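Local structure of malate dehydrogenase (Naegleria fowleri, 6UM4) at residues S112-F115 against R116-N119; K211-N214 against G215-V219; V219-A223 against N224-T228; P238-P242 against E243-A247; Y364-P367 against R368-C372. The protein probably catalyses the reversible oxidation of malate to oxaloacetate with a nicotinamide adenine dinucleotide as coenzyme. All blocks are in the same frame, centred on the assembly; numbering follows the deposited sequence.

Overall arrangement
Contacts 2, 3 and 4 form one group on the parallel Rossmann sheet. Contacts 2 and 3 share V219 on strand 218-221, and contact 4 supplies its neighbour 245-247, V219 N lying 2.8 Å from N244 O. The centres of contacts 2 and 4 are about 9 Å apart, those of contacts 3 and 4 about 12 Å. Contact 5, in the C-terminal domain, reaches this group through W371, whose NE1 is 2.7 Å from I245 O. Contact 1 stands apart on helix 108-118, its centre about 33 Å from that of contact 5. By analogy with related malate dehydrogenases, contact 3 probably borders the catalytic cleft.

Contact 1 of 5, residues S112-F115 against R116-N119; sequences SLLF and RIAN
L113 and I117 make the apolar part of this helical contact, one turn apart. Their side chains cross obliquely, with CD1 of I117 3.8 Å from CG of L113. L113 carries CG anti to its own backbone N (chi1 -180°), beside the carbonyl carbon, where the isoleucine can meet it. CD2 of L114 reaches the same I117 CD1 at a longer 4.3 Å. These branched residues suit a helix face that is buried, here against I100 and V102 of strand 98-102 and I340 of helix 332-348.

The backbone bonds are uneven. A118 N gives L114 O a short, straight bond of 2.8 Å (164°), whereas I117 N is divided between L113 O and L114 O, each bond weak. N119 N still reaches F115 O at 3.0 Å as the helix ends.

The helix belongs to the first beta-alpha-beta unit of the Rossmann domain, between strands 98-102 and 129-134, and these are its C-terminal turns.

Two polar side chains lie along these turns. The aliphatic part of R116 passes S112 O, with CG 3.7 Å away; the chain then bends at chi3 and its guanidinium makes salt bridges to E121 and D337, so a buried arginine has two carboxylate partners. N119 has CG between its backbone N and carbonyl carbon (chi1 68°), which folds the amide back until CG is 3.2 Å from F115 O. Its OD1 accepts from the backbone N of E121, and ND2 makes a weak bond to E121 of the second subunit; F115 packs on A333 and R116 on N119 of that subunit.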
loop_
_atom_site.group_PDB
_atom_site.type_symbol
_atom_site.label_atom_id
_atom_site.label_comp_id
_atom_site.label_asym_id
_atom_site.label_seq_id
_atom_site.Cartn_x
_atom_site.Cartn_y
_atom_site.Cartn_z
ATOM N N SER A 112 -3.650 -4.193 -0.714
ATOM C CA SER A 112 -2.843 -3.196 -0.019
ATOM C C SER A 112 -1.877 -3.820 0.975
ATOM O O SER A 112 -0.760 -3.315 1.144
ATOM C CB SER A 112 -3.741 -2.169 0.686
ATOM O OG SER A 112 -4.406 -1.347 -0.263
ATOM N N LEU A 113 -2.269 -4.918 1.622
ATOM C CA LEU A 113 -1.445 -5.508 2.675
ATOM C C LEU A 113 -0.124 -6.072 2.146
ATOM O O LEU A 113 0.943 -5.878 2.748
ATOM C CB LEU A 113 -2.229 -6.615 3.368
ATOM C CG LEU A 113 -1.454 -7.290 4.480
ATOM C CD1 LEU A 113 -1.622 -6.462 5.745
ATOM C CD2 LEU A 113 -1.967 -8.696 4.689
ATOM N N LEU A 114 -0.180 -6.850 1.070
ATOM C CA LEU A 114 0.979 -7.675 0.747
ATOM C C LEU A 114 2.179 -6.807 0.365
ATOM O O LEU A 114 3.319 -7.129 0.730
ATOM C CB LEU A 114 0.612 -8.660 -0.362
ATOM C CG LEU A 114 -0.485 -9.663 0.032
ATOM C CD1 LEU A 114 -0.863 -10.509 -1.185
ATOM C CD2 LEU A 114 -0.102 -10.547 1.223
ATOM N N PHE A 115 1.943 -5.685 -0.344
ATOM C CA PHE A 115 3.053 -4.815 -0.727
ATOM C C PHE A 115 3.692 -4.150 0.490
ATOM O O PHE A 115 4.903 -3.903 0.487
ATOM C CB PHE A 115 2.601 -3.740 -1.745
ATOM C CG PHE A 115 2.435 -4.251 -3.161
ATOM C CD1 PHE A 115 3.416 -4.040 -4.108
ATOM C CD2 PHE A 115 1.297 -4.965 -3.529
ATOM C CE1 PHE A 115 3.275 -4.523 -5.403
ATOM C CE2 PHE A 115 1.146 -5.455 -4.798
ATOM C CZ PHE A 115 2.141 -5.237 -5.750
ATOM N N ARG A 116 2.920 -3.893 1.543
ATOM C CA ARG A 116 3.453 -3.313 2.769
ATOM C C ARG A 116 3.987 -4.386 3.710
ATOM O O ARG A 116 4.493 -4.069 4.794
ATOM C CB ARG A 116 2.377 -2.452 3.467
ATOM C CG ARG A 116 1.971 -1.259 2.584
ATOM C CD ARG A 116 0.875 -0.412 3.204
ATOM N NE ARG A 116 1.395 0.312 4.356
ATOM C CZ ARG A 116 0.648 1.039 5.184
ATOM N NH1 ARG A 116 -0.660 1.128 4.997
ATOM N NH2 ARG A 116 1.216 1.661 6.201
ATOM N N ILE A 117 3.882 -5.647 3.315
ATOM C CA ILE A 117 4.738 -6.686 3.873
ATOM C C ILE A 117 6.024 -6.820 3.059
ATOM O O ILE A 117 7.134 -6.775 3.598
ATOM C CB ILE A 117 3.972 -8.022 3.934
ATOM C CG1 ILE A 117 2.791 -7.931 4.902
ATOM C CG2 ILE A 117 4.884 -9.160 4.392
ATOM C CD1 ILE A 117 1.892 -9.138 4.767
ATOM N N ALA A 118 5.888 -6.929 1.738
ATOM C CA ALA A 118 7.054 -7.181 0.895
ATOM C C ALA A 118 8.062 -6.049 0.983
ATOM O O ALA A 118 9.263 -6.278 0.810
ATOM C CB ALA A 118 6.616 -7.401 -0.551
ATOM N N ASN A 119 7.602 -4.825 1.270
ATOM C CA ASN A 119 8.514 -3.688 1.318
ATOM C C ASN A 119 9.341 -3.654 2.589
ATOM O O ASN A 119 10.230 -2.802 2.702
ATOM C CB ASN A 119 7.732 -2.356 1.151
ATOM C CG ASN A 119 6.810 -2.038 2.343
ATOM O OD1 ASN A 119 6.600 -2.887 3.203
ATOM N ND2 ASN A 119 6.216 -0.826 2.361
#

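Contact 2 of 5, residues K211-N214 against G215-V219; sequences KQAN and GDVLV
The peptide group joining N214 to G215 is the flat unit that V217 meets. V217 approaches with its N-H from above one face: the donor stands 53° out of the carbonyl plane, so the bond from V217 N to N214 O, 3.1 Å long and moderately straight at 144°, does not use a lone pair. The valine side chain follows its own N-H to the oxygen, both CB and CG1 of V217 lying 3.2 Å from N214 O. The other flat group, the carboxamide of N214, leads away from the turn. Its ND2 is hydrogen-bonded to OD1 of D175, which would help to fix the rotation of the amide.

On the side of A213 the contact is apolar. A213 directs its methyl at V217 and meets CG1 at 3.9 Å and CG2 at 4.1 Å, the small CB facing the fork of the valine. V217 takes the less common rotamer with CG1 between the backbone N and the carbonyl carbon (chi1 58°), the placing that brings this branch against both N214 O and the alanine. The alanine, short enough to sit between V217 and A174, and the valine, which also packs on I240, suit these close apolar neighbours.

Residues N214 to V217 form a type I beta turn with G215 and D216 at its two central places. Both are exposed; the backbone of G215 is in a region open to any residue, and a short polar residue such as D216 fits the corner well. A213 is the first residue to leave helical geometry after helix 191-212, so the turn completes the return to strand 218-221, as in the beta-alpha-beta crossovers of a Rossmann fold.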
loop_
_atom_site.group_PDB
_atom_site.type_symbol
_atom_site.label_atom_id
_atom_site.label_comp_id
_atom_site.label_asym_id
_atom_site.label_seq_id
_atom_site.Cartn_x
_atom_site.Cartn_y
_atom_site.Cartn_z
ATOM N N LYS A 211 -1.305 -28.042 13.308
ATOM C CA LYS A 211 -0.533 -29.126 12.709
ATOM C C LYS A 211 0.698 -28.633 11.950
ATOM O O LYS A 211 1.781 -29.206 12.092
ATOM C CB LYS A 211 -1.439 -29.921 11.777
ATOM C CG LYS A 211 -0.738 -30.916 10.917
ATOM C CD LYS A 211 -1.697 -31.471 9.887
ATOM C CE LYS A 211 -0.975 -32.411 8.926
ATOM N NZ LYS A 211 -1.760 -32.553 7.675
ATOM N N GLN A 212 0.573 -27.552 11.178
ATOM C CA GLN A 212 1.537 -27.198 10.139
ATOM C C GLN A 212 2.460 -26.037 10.472
ATOM O O GLN A 212 3.616 -26.049 10.024
ATOM C CB GLN A 212 0.801 -26.852 8.841
ATOM C CG GLN A 212 -0.020 -27.992 8.264
ATOM C CD GLN A 212 0.875 -29.059 7.643
ATOM O OE1 GLN A 212 1.347 -29.958 8.324
ATOM N NE2 GLN A 212 1.142 -28.929 6.346
ATOM N N ALA A 213 1.987 -25.046 11.237
ATOM C CA ALA A 213 2.728 -23.813 11.476
ATOM C C ALA A 213 3.847 -24.048 12.484
ATOM O O ALA A 213 3.892 -25.062 13.187
ATOM C CB ALA A 213 1.784 -22.711 11.971
ATOM N N ASN A 214 4.768 -23.098 12.563
ATOM C CA ASN A 214 5.813 -23.233 13.567
ATOM C C ASN A 214 5.251 -22.936 14.957
ATOM O O ASN A 214 4.193 -22.310 15.112
ATOM C CB ASN A 214 6.993 -22.344 13.192
ATOM C CG ASN A 214 7.769 -22.902 11.990
ATOM O OD1 ASN A 214 7.790 -24.120 11.758
ATOM N ND2 ASN A 214 8.357 -22.016 11.199
ATOM N N GLY A 215 5.962 -23.426 15.980
ATOM C CA GLY A 215 5.403 -23.445 17.325
ATOM C C GLY A 215 5.118 -22.067 17.891
ATOM O O GLY A 215 4.211 -21.908 18.720
ATOM N N ASP A 216 5.906 -21.065 17.490
ATOM C CA ASP A 216 5.781 -19.697 17.985
ATOM C C ASP A 216 4.936 -18.822 17.072
ATOM O O ASP A 216 5.064 -17.594 17.127
ATOM C CB ASP A 216 7.163 -19.057 18.152
ATOM C CG ASP A 216 8.006 -19.736 19.219
ATOM O OD1 ASP A 216 7.431 -20.352 20.147
ATOM O OD2 ASP A 216 9.252 -19.644 19.128
ATOM N N VAL A 217 4.117 -19.430 16.206
ATOM C CA VAL A 217 3.390 -18.665 15.199
ATOM C C VAL A 217 2.489 -17.628 15.871
ATOM O O VAL A 217 1.883 -17.878 16.924
ATOM C CB VAL A 217 2.589 -19.608 14.284
ATOM C CG1 VAL A 217 1.619 -20.444 15.112
ATOM C CG2 VAL A 217 1.834 -18.813 13.209
ATOM N N LEU A 218 2.439 -16.436 15.285
ATOM C CA LEU A 218 1.490 -15.406 15.694
ATOM C C LEU A 218 0.415 -15.322 14.628
ATOM O O LEU A 218 0.731 -15.269 13.432
ATOM C CB LEU A 218 2.168 -14.045 15.909
ATOM C CG LEU A 218 3.342 -14.040 16.898
ATOM C CD1 LEU A 218 3.948 -12.650 16.999
ATOM C CD2 LEU A 218 2.910 -14.562 18.308
ATOM N N VAL A 219 -0.846 -15.356 15.064
ATOM C CA VAL A 219 -2.003 -15.413 14.172
ATOM C C VAL A 219 -2.863 -14.178 14.408
ATOM O O VAL A 219 -3.319 -13.937 15.537
ATOM C CB VAL A 219 -2.838 -16.688 14.399
ATOM C CG1 VAL A 219 -3.966 -16.750 13.404
ATOM C CG2 VAL A 219 -1.982 -17.940 14.313
#

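Contact 3 of 5, residues V219-A223 against N224-T228; sequences VLIVA and NPANT
A223 and A226 meet backbone to backbone: the CA of A226 lies 3.3 Å from A223 O in a CA-H...O contact bent to 136° at the hydrogen. The methyl of A226 is 3.8 Å from the same oxygen, and an alanine suits a site pressed so closely by main chain. I221, modelled in two conformers, adds a less certain contact, its CG2 3.6 Å from A226 O and 4.2 Å from A226 CB.

The next shell holds this bend in shape. N224 turns its carboxamide back so that OD1 accepts the N-H of A226 at 3.3 Å, in the carbonyl plane and on a lone pair; this is an Asx turn. The cis peptide bond between N224 and P225 reverses the chain sharply, and the proline, lacking an N-H to spend, occupies the N-cap position of helix 226-235. A223 O also receives a hydrogen bond from the side chain of N229, one turn into that helix. An asparagine followed by a cis proline at this place is a familiar feature of lactate and malate dehydrogenases.

Further out, A226 packs on A247 of strand 245-247, while I221 and A223 lie against F202 of helix 191-212. N227 binds the backbone of W371, G278 and H280, thereby tying the start of helix 226-235, just after strand 218-221, to the C-terminal domain.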
loop_
_atom_site.group_PDB
_atom_site.type_symbol
_atom_site.label_atom_id
_atom_site.label_comp_id
_atom_site.label_asym_id
_atom_site.label_seq_id
_atom_site.Cartn_x
_atom_site.Cartn_y
_atom_site.Cartn_z
ATOM N N VAL A 219 -0.846 -15.356 15.064
ATOM C CA VAL A 219 -2.003 -15.413 14.172
ATOM C C VAL A 219 -2.863 -14.178 14.408
ATOM O O VAL A 219 -3.319 -13.937 15.537
ATOM C CB VAL A 219 -2.838 -16.688 14.399
ATOM C CG1 VAL A 219 -3.966 -16.750 13.404
ATOM C CG2 VAL A 219 -1.982 -17.940 14.313
ATOM N N LEU A 220 -3.133 -13.431 13.337
ATOM C CA LEU A 220 -4.003 -12.263 13.390
ATOM C C LEU A 220 -5.263 -12.576 12.598
ATOM O O LEU A 220 -5.183 -12.954 11.427
ATOM C CB LEU A 220 -3.294 -11.022 12.828
ATOM C CG LEU A 220 -4.208 -9.812 12.628
ATOM C CD1 LEU A 220 -4.838 -9.392 13.966
ATOM C CD2 LEU A 220 -3.460 -8.666 11.985
ATOM N N ILE A 221 -6.420 -12.445 13.237
ATOM C CA ILE A 221 -7.706 -12.659 12.578
ATOM C C ILE A 221 -8.281 -11.300 12.205
ATOM O O ILE A 221 -8.482 -10.444 13.069
ATOM C CB ILE A 221 -8.692 -13.436 13.466
ATOM C CG1 ILE A 221 -8.408 -14.945 13.454
ATOM C CG2 ILE A 221 -10.115 -13.195 12.983
ATOM C CD1 ILE A 221 -7.232 -15.385 14.298
ATOM N N VAL A 222 -8.543 -11.106 10.911
ATOM C CA VAL A 222 -9.182 -9.902 10.396
ATOM C C VAL A 222 -10.630 -10.170 10.003
ATOM O O VAL A 222 -11.504 -9.330 10.232
ATOM C CB VAL A 222 -8.389 -9.316 9.197
ATOM C CG1 VAL A 222 -9.142 -8.160 8.574
ATOM C CG2 VAL A 222 -7.013 -8.854 9.639
ATOM N N ALA A 223 -10.896 -11.328 9.402
ATOM C CA ALA A 223 -12.233 -11.646 8.921
ATOM C C ALA A 223 -13.244 -11.635 10.061
ATOM O O ALA A 223 -12.955 -12.092 11.169
ATOM C CB ALA A 223 -12.233 -13.015 8.250
ATOM N N ASN A 224 -14.447 -11.113 9.778
ATOM C CA ASN A 224 -15.533 -11.046 10.752
ATOM C C ASN A 224 -16.311 -12.363 10.841
ATOM O O ASN A 224 -16.346 -13.140 9.878
ATOM C CB ASN A 224 -16.478 -9.911 10.411
ATOM C CG ASN A 224 -16.044 -8.610 11.034
ATOM O OD1 ASN A 224 -15.532 -8.598 12.157
ATOM N ND2 ASN A 224 -16.236 -7.507 10.316
ATOM N N PRO A 225 -16.912 -12.660 12.014
ATOM C CA PRO A 225 -16.799 -11.923 13.287
ATOM C C PRO A 225 -15.454 -12.192 13.975
ATOM O O PRO A 225 -15.166 -13.328 14.411
ATOM C CB PRO A 225 -17.979 -12.453 14.109
ATOM C CG PRO A 225 -18.141 -13.875 13.613
ATOM C CD PRO A 225 -17.823 -13.811 12.123
ATOM N N ALA A 226 -14.630 -11.140 14.042
ATOM C CA ALA A 226 -13.208 -11.307 14.344
ATOM C C ALA A 226 -12.994 -12.006 15.680
ATOM O O ALA A 226 -12.431 -13.100 15.720
ATOM C CB ALA A 226 -12.504 -9.952 14.331
ATOM N N ASN A 227 -13.487 -11.414 16.779
ATOM C CA ASN A 227 -13.238 -11.967 18.116
ATOM C C ASN A 227 -13.637 -13.425 18.192
ATOM O O ASN A 227 -12.902 -14.260 18.726
ATOM C CB ASN A 227 -14.008 -11.187 19.193
ATOM C CG ASN A 227 -13.625 -9.732 19.241
ATOM O OD1 ASN A 227 -13.533 -9.080 18.196
ATOM N ND2 ASN A 227 -13.405 -9.206 20.448
ATOM N N THR A 228 -14.830 -13.732 17.689
ATOM C CA THR A 228 -15.340 -15.095 17.746
ATOM C C THR A 228 -14.551 -16.022 16.824
ATOM O O THR A 228 -14.272 -17.174 17.176
ATOM C CB THR A 228 -16.816 -15.074 17.378
ATOM O OG1 THR A 228 -17.500 -14.203 18.291
ATOM C CG2 THR A 228 -17.419 -16.470 17.483
#

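Contact 4 of 5, residues P238-P242 against E243-A247; sequences PDIPP and ENITA
I240 and I245 cross at about a right angle, the CG2 methyl of I240 being set against the outer branch of I245: CG1 and CD1 are both 3.8 Å from it. In I240 that methyl is the branch anti to the backbone N, while the longer CG1 arm stands anti to the carbonyl carbon (chi1 -68°). Both residues are buried, I240 resting on L209 of helix 191-212 and I245 on V219 and I221 of the adjacent strand, which suits branched aliphatic chains.

P241 and N244 form a second pair, in which the amide slants across the proline ring. ND2 of N244 lies over the CB-CG-CD side of the P241 ring at van der Waals distance, 3.7 Å from both CG and CD. E243 curls back beside P242: its chain bends at chi2 (74°) and brings OE1 to 3.7 Å from P242 C, while OE2 makes a salt bridge with R361.

Two backbone bonds hold the turn that brings these side chains together. N244 N reaches P241 O at 2.8 Å, and I245 N reaches P242 O at 3.2 Å and a straight 162°. In each the donor stands well above the carbonyl plane, and each joins residues three apart in sequence. P242, which has no N-H to give, is well placed to start so tight a coil. The arrangement is a single 3-10 turn leading out of the loop after helix 226-235 into strand 245-247, the last strand of the parallel Rossmann sheet, whose I245 O takes the indole N-H of W371.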
loop_
_atom_site.group_PDB
_atom_site.type_symbol
_atom_site.label_atom_id
_atom_site.label_comp_id
_atom_site.label_asym_id
_atom_site.label_seq_id
_atom_site.Cartn_x
_atom_site.Cartn_y
_atom_site.Cartn_z
ATOM N N PRO A 238 -4.876 -26.587 20.135
ATOM C CA PRO A 238 -4.518 -26.737 21.560
ATOM C C PRO A 238 -3.040 -26.549 21.864
ATOM O O PRO A 238 -2.692 -26.301 23.023
ATOM C CB PRO A 238 -4.983 -28.163 21.888
ATOM C CG PRO A 238 -5.020 -28.877 20.579
ATOM C CD PRO A 238 -5.437 -27.826 19.570
ATOM N N ASP A 239 -2.155 -26.672 20.877
ATOM C CA ASP A 239 -0.730 -26.494 21.125
ATOM C C ASP A 239 -0.248 -25.076 20.830
ATOM O O ASP A 239 0.942 -24.781 20.998
ATOM C CB ASP A 239 0.071 -27.514 20.320
ATOM C CG ASP A 239 -0.257 -28.927 20.724
ATOM O OD1 ASP A 239 0.032 -29.296 21.886
ATOM O OD2 ASP A 239 -0.851 -29.654 19.904
ATOM N N ILE A 240 -1.130 -24.185 20.410
ATOM C CA ILE A 240 -0.787 -22.779 20.235
ATOM C C ILE A 240 -1.218 -22.020 21.486
ATOM O O ILE A 240 -2.408 -22.066 21.846
ATOM C CB ILE A 240 -1.433 -22.199 18.977
ATOM C CG1 ILE A 240 -0.805 -22.846 17.724
ATOM C CG2 ILE A 240 -1.320 -20.677 19.007
ATOM C CD1 ILE A 240 -1.338 -22.305 16.392
ATOM N N PRO A 241 -0.308 -21.332 22.171
ATOM C CA PRO A 241 -0.690 -20.478 23.285
ATOM C C PRO A 241 -1.771 -19.502 22.868
ATOM O O PRO A 241 -1.651 -18.828 21.829
ATOM C CB PRO A 241 0.614 -19.754 23.643
ATOM C CG PRO A 241 1.691 -20.663 23.132
ATOM C CD PRO A 241 1.136 -21.281 21.901
ATOM N N PRO A 242 -2.869 -19.440 23.623
ATOM C CA PRO A 242 -3.996 -18.594 23.206
ATOM C C PRO A 242 -3.608 -17.153 22.957
ATOM O O PRO A 242 -4.206 -16.514 22.088
ATOM C CB PRO A 242 -4.983 -18.748 24.366
ATOM C CG PRO A 242 -4.688 -20.206 24.875
ATOM C CD PRO A 242 -3.192 -20.293 24.786
ATOM N N GLU A 243 -2.610 -16.628 23.674
ATOM C CA GLU A 243 -2.181 -15.246 23.481
ATOM C C GLU A 243 -1.515 -15.013 22.125
ATOM O O GLU A 243 -1.334 -13.856 21.729
ATOM C CB GLU A 243 -1.226 -14.833 24.600
ATOM C CG GLU A 243 -1.935 -14.345 25.846
ATOM C CD GLU A 243 -2.577 -15.465 26.635
ATOM O OE1 GLU A 243 -2.263 -16.648 26.355
ATOM O OE2 GLU A 243 -3.402 -15.151 27.531
ATOM N N ASN A 244 -1.087 -16.072 21.443
ATOM C CA ASN A 244 -0.489 -15.926 20.119
ATOM C C ASN A 244 -1.521 -15.824 18.996
ATOM O O ASN A 244 -1.130 -15.737 17.829
ATOM C CB ASN A 244 0.473 -17.101 19.844
ATOM C CG ASN A 244 1.739 -17.012 20.670
ATOM O OD1 ASN A 244 2.001 -15.992 21.297
ATOM N ND2 ASN A 244 2.513 -18.072 20.695
ATOM N N ILE A 245 -2.815 -15.863 19.311
ATOM C CA ILE A 245 -3.885 -15.693 18.333
ATOM C C ILE A 245 -4.739 -14.518 18.778
ATOM O O ILE A 245 -5.392 -14.595 19.825
ATOM C CB ILE A 245 -4.747 -16.960 18.212
ATOM C CG1 ILE A 245 -3.882 -18.179 17.884
ATOM C CG2 ILE A 245 -5.864 -16.758 17.197
ATOM C CD1 ILE A 245 -4.686 -19.464 17.761
ATOM N N THR A 246 -4.758 -13.439 17.986
ATOM C CA THR A 246 -5.567 -12.281 18.339
ATOM C C THR A 246 -6.488 -11.903 17.187
ATOM O O THR A 246 -6.316 -12.333 16.045
ATOM C CB THR A 246 -4.694 -11.084 18.718
ATOM O OG1 THR A 246 -3.852 -10.741 17.615
ATOM C CG2 THR A 246 -3.821 -11.428 19.912
ATOM N N ALA A 247 -7.466 -11.062 17.499
ATOM C CA ALA A 247 -8.366 -10.511 16.507
ATOM C C ALA A 247 -8.117 -9.005 16.405
ATOM O O ALA A 247 -7.653 -8.377 17.362
ATOM C CB ALA A 247 -9.821 -10.820 16.878
#

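Contact 5 of 5, residues Y364-P367 against R368-C372; sequences YGIP and RGIWC
The loop between the antiparallel strands 353-359 and 371-380 folds I366 and P367 back onto I370 and C372, where the chain re-enters the sheet. I366 provides two of the touching branches. Its CD1 lies 3.8 Å from SG of C372, and its CG2 is 4.1 Å from CD1 of I370, the two isoleucines crossing at about a right angle. C372 turns SG anti to its backbone N (chi1 179°), beside the carbonyl carbon, and the slim, weakly polar sulfur suits this buried place.

The loop and its two strands lie in the alpha/beta C-terminal domain of the lactate/malate dehydrogenase family, and helix 394-414 packs on P367 and I370. I370 holds CG1 between its backbone N and carbonyl carbon (chi1 55°), bringing that carbon within 3.3 Å of P367 O. The same oxygen accepts a hydrogen bond from the hydroxyl of S360.

At the backbone angles of G369 (phi 87°) a side chain would be jammed against the carbonyl oxygen of R368, so glycine suits the corner. Past it the strand pairing begins, with backbone bonds between I370 and S360 and between C372 and I358.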
loop_
_atom_site.group_PDB
_atom_site.type_symbol
_atom_site.label_atom_id
_atom_site.label_comp_id
_atom_site.label_asym_id
_atom_site.label_seq_id
_atom_site.Cartn_x
_atom_site.Cartn_y
_atom_site.Cartn_z
ATOM N N TYR A 364 -9.690 -7.087 34.350
ATOM C CA TYR A 364 -10.798 -6.186 34.669
ATOM C C TYR A 364 -12.112 -6.941 34.915
ATOM O O TYR A 364 -13.205 -6.414 34.701
ATOM C CB TYR A 364 -10.931 -5.104 33.583
ATOM C CG TYR A 364 -9.699 -4.223 33.609
ATOM C CD1 TYR A 364 -9.543 -3.260 34.602
ATOM C CD2 TYR A 364 -8.668 -4.396 32.703
ATOM C CE1 TYR A 364 -8.408 -2.477 34.678
ATOM C CE2 TYR A 364 -7.521 -3.618 32.767
ATOM C CZ TYR A 364 -7.402 -2.656 33.754
ATOM O OH TYR A 364 -6.268 -1.877 33.847
ATOM N N GLY A 365 -12.014 -8.198 35.349
ATOM C CA GLY A 365 -13.183 -9.006 35.635
ATOM C C GLY A 365 -13.918 -9.530 34.426
ATOM O O GLY A 365 -15.009 -10.093 34.580
ATOM N N ILE A 366 -13.334 -9.408 33.240
ATOM C CA ILE A 366 -13.980 -9.833 31.991
ATOM C C ILE A 366 -14.120 -11.352 31.980
ATOM O O ILE A 366 -13.178 -12.054 32.379
ATOM C CB ILE A 366 -13.168 -9.330 30.791
ATOM C CG1 ILE A 366 -13.257 -7.803 30.714
ATOM C CG2 ILE A 366 -13.651 -9.935 29.496
ATOM C CD1 ILE A 366 -12.253 -7.176 29.729
ATOM N N PRO A 367 -15.270 -11.902 31.592
ATOM C CA PRO A 367 -15.427 -13.364 31.586
ATOM C C PRO A 367 -14.361 -14.046 30.733
ATOM O O PRO A 367 -13.965 -13.545 29.678
ATOM C CB PRO A 367 -16.824 -13.570 30.995
ATOM C CG PRO A 367 -17.564 -12.285 31.326
ATOM C CD PRO A 367 -16.518 -11.203 31.233
ATOM N N ARG A 368 -13.903 -15.201 31.203
ATOM C CA ARG A 368 -12.887 -15.992 30.523
ATOM C C ARG A 368 -13.492 -16.730 29.327
ATOM O O ARG A 368 -14.701 -16.944 29.228
ATOM C CB ARG A 368 -12.253 -16.992 31.513
ATOM C CG ARG A 368 -11.845 -16.346 32.861
ATOM C CD ARG A 368 -11.276 -17.327 33.889
ATOM N NE ARG A 368 -9.853 -17.611 33.674
ATOM C CZ ARG A 368 -8.864 -17.193 34.464
ATOM N NH1 ARG A 368 -7.602 -17.505 34.175
ATOM N NH2 ARG A 368 -9.133 -16.470 35.547
ATOM N N GLY A 369 -12.632 -17.125 28.408
ATOM C CA GLY A 369 -13.081 -17.905 27.276
ATOM C C GLY A 369 -13.582 -17.095 26.091
ATOM O O GLY A 369 -13.930 -17.689 25.062
ATOM N N ILE A 370 -13.654 -15.772 26.196
ATOM C CA ILE A 370 -13.971 -14.936 25.046
ATOM C C ILE A 370 -12.723 -14.156 24.688
ATOM O O ILE A 370 -11.841 -13.923 25.528
ATOM C CB ILE A 370 -15.140 -13.951 25.282
ATOM C CG1 ILE A 370 -14.867 -13.099 26.513
ATOM C CG2 ILE A 370 -16.470 -14.678 25.378
ATOM C CD1 ILE A 370 -15.785 -11.902 26.604
ATOM N N TRP A 371 -12.663 -13.737 23.425
ATOM C CA TRP A 371 -11.650 -12.797 22.978
ATOM C C TRP A 371 -12.236 -11.395 23.082
ATOM O O TRP A 371 -13.350 -11.138 22.613
ATOM C CB TRP A 371 -11.203 -13.095 21.547
ATOM C CG TRP A 371 -9.931 -13.907 21.435
ATOM C CD1 TRP A 371 -8.774 -13.536 20.810
ATOM C CD2 TRP A 371 -9.696 -15.221 21.964
ATOM N NE1 TRP A 371 -7.840 -14.529 20.924
ATOM C CE2 TRP A 371 -8.378 -15.582 21.610
ATOM C CE3 TRP A 371 -10.475 -16.126 22.680
ATOM C CZ2 TRP A 371 -7.809 -16.823 21.960
ATOM C CZ3 TRP A 371 -9.912 -17.362 23.042
ATOM C CH2 TRP A 371 -8.591 -17.688 22.681
ATOM N N CYS A 372 -11.500 -10.507 23.724
ATOM C CA CYS A 372 -12.037 -9.208 24.067
ATOM C C CYS A 372 -10.944 -8.181 23.908
ATOM O O CYS A 372 -9.845 -8.378 24.431
ATOM C CB CYS A 372 -12.555 -9.219 25.501
ATOM S SG CYS A 372 -13.231 -7.657 26.051
#